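Local structure of uncharacterized protein (Escherichia coli O157:H7, 4ZV9) at residues G40-V45 with G69-A74. The protein is of unknown function but belongs to the dienelactone hydrolase family of alpha/beta-hydrolases and so probably acts as a hydrolase. Numbering follows the deposited sequence.
Sequences GKTPAV and GYIALA
The ring of Tyr70 meets Pro43 at its edge: CB of the proline lies near the ring plane, 4.0 Å from Tyr70 CD1, and CG touches the same ring carbon. Val45 approaches the tyrosine at a slant, its CG2 branch resting 4.1 Å from Tyr70 CB. With CG anti to the carbonyl carbon and beside the backbone N (chi1 -52°), the tyrosine ring is turned so that CD1 meets the proline. Among the peptide groups, the contact is a worked example of parallel beta pairing, in which a residue sends its N-H and C=O to the two residues that flank its register partner. Ile71 N donates to Pro43 O, Val45 N to Ile71 O (2.8 Å), and Leu73 N to Val45 O. Ile71 is thus bonded through both its N and its O, to Pro43 and Val45, while Ala44, in register with it, adds a CA-H...O contact to Ile71 O. At the start of the pairing, Ile71 CD1 packs against Thr42 CB at 4.0 Å. The Thr42 methyl CG2 lies close to Gly69 O, at 3.2 Å; this is the carbonyl of the residue whose Schellman motif ends helix 56-67. That helix links the two strands in a beta-alpha-beta crossover of the alpha/beta-hydrolase sheet. Its Val65 touches Val45, Tyr70 and Ala72 on one face, where Leu238 also meets Val45 and Tyr70; on the other, Met114 of helix 100-116 packs on Ala44 and Ile71. Strand 28-35 continues the sheet beyond 71-75, and strand 123-128 beyond 42-48.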
# COMPACT_ATOMS: atom_id res chain seq x y z
N GLY A 40 -18.22 3.28 -15.96
CA GLY A 40 -17.26 4.33 -16.32
C GLY A 40 -15.86 4.11 -15.78
O GLY A 40 -15.55 3.05 -15.24
N LYS A 41 -15.04 5.13 -15.89
CA LYS A 41 -13.69 5.11 -15.35
C LYS A 41 -13.74 5.03 -13.82
O LYS A 41 -14.63 5.60 -13.18
CB LYS A 41 -12.90 6.33 -15.79
CG LYS A 41 -12.49 6.35 -17.26
CD LYS A 41 -11.91 7.72 -17.62
CE LYS A 41 -11.22 7.74 -18.96
NZ LYS A 41 -9.91 7.04 -18.94
N THR A 42 -12.78 4.32 -13.24
CA THR A 42 -12.74 4.06 -11.81
C THR A 42 -11.40 4.54 -11.23
O THR A 42 -10.37 4.38 -11.87
CB THR A 42 -12.88 2.53 -11.59
OG1 THR A 42 -14.03 2.03 -12.30
CG2 THR A 42 -13.02 2.17 -10.11
N PRO A 43 -11.39 5.08 -10.00
CA PRO A 43 -10.12 5.46 -9.38
C PRO A 43 -9.27 4.21 -9.04
O PRO A 43 -9.81 3.10 -8.94
CB PRO A 43 -10.53 6.18 -8.09
CG PRO A 43 -12.01 6.35 -8.15
CD PRO A 43 -12.53 5.31 -9.09
N ALA A 44 -7.98 4.41 -8.86
CA ALA A 44 -7.06 3.31 -8.61
C ALA A 44 -6.29 3.44 -7.29
O ALA A 44 -6.09 4.53 -6.77
CB ALA A 44 -6.07 3.23 -9.76
N VAL A 45 -5.86 2.29 -6.77
CA VAL A 45 -5.05 2.22 -5.56
C VAL A 45 -3.93 1.25 -5.80
O VAL A 45 -4.15 0.12 -6.26
CB VAL A 45 -5.87 1.74 -4.37
CG1 VAL A 45 -4.98 1.56 -3.15
CG2 VAL A 45 -7.01 2.70 -4.08
N GLY A 69 -14.73 -0.90 -4.43
CA GLY A 69 -15.02 -0.12 -5.64
C GLY A 69 -13.85 0.54 -6.37
O GLY A 69 -14.07 1.41 -7.21
N TYR A 70 -12.62 0.12 -6.11
CA TYR A 70 -11.45 0.72 -6.77
C TYR A 70 -10.65 -0.31 -7.57
O TYR A 70 -10.74 -1.51 -7.30
CB TYR A 70 -10.54 1.35 -5.73
CG TYR A 70 -11.30 2.30 -4.82
CD1 TYR A 70 -11.71 3.54 -5.26
CD2 TYR A 70 -11.65 1.91 -3.53
CE1 TYR A 70 -12.43 4.40 -4.44
CE2 TYR A 70 -12.37 2.76 -2.69
CZ TYR A 70 -12.76 4.01 -3.16
OH TYR A 70 -13.48 4.85 -2.34
N ILE A 71 -9.90 0.16 -8.57
CA ILE A 71 -8.98 -0.74 -9.30
C ILE A 71 -7.73 -0.83 -8.44
O ILE A 71 -7.13 0.18 -8.14
CB ILE A 71 -8.58 -0.21 -10.69
CG1 ILE A 71 -9.83 -0.09 -11.57
CG2 ILE A 71 -7.60 -1.18 -11.34
CD1 ILE A 71 -9.60 0.67 -12.86
N ALA A 72 -7.35 -2.05 -8.06
CA ALA A 72 -6.19 -2.25 -7.22
C ALA A 72 -5.07 -2.93 -7.99
O ALA A 72 -5.31 -3.88 -8.74
CB ALA A 72 -6.57 -3.07 -6.00
N LEU A 73 -3.85 -2.43 -7.82
CA LEU A 73 -2.67 -3.05 -8.42
C LEU A 73 -1.65 -3.30 -7.33
O LEU A 73 -1.23 -2.36 -6.64
CB LEU A 73 -2.07 -2.18 -9.49
CG LEU A 73 -0.76 -2.67 -10.10
CD1 LEU A 73 -0.88 -4.07 -10.72
CD2 LEU A 73 -0.27 -1.70 -11.14
N ALA A 74 -1.28 -4.56 -7.14
CA ALA A 74 -0.28 -4.98 -6.16
C ALA A 74 0.92 -5.57 -6.89
O ALA A 74 0.86 -6.72 -7.34
CB ALA A 74 -0.88 -6.02 -5.21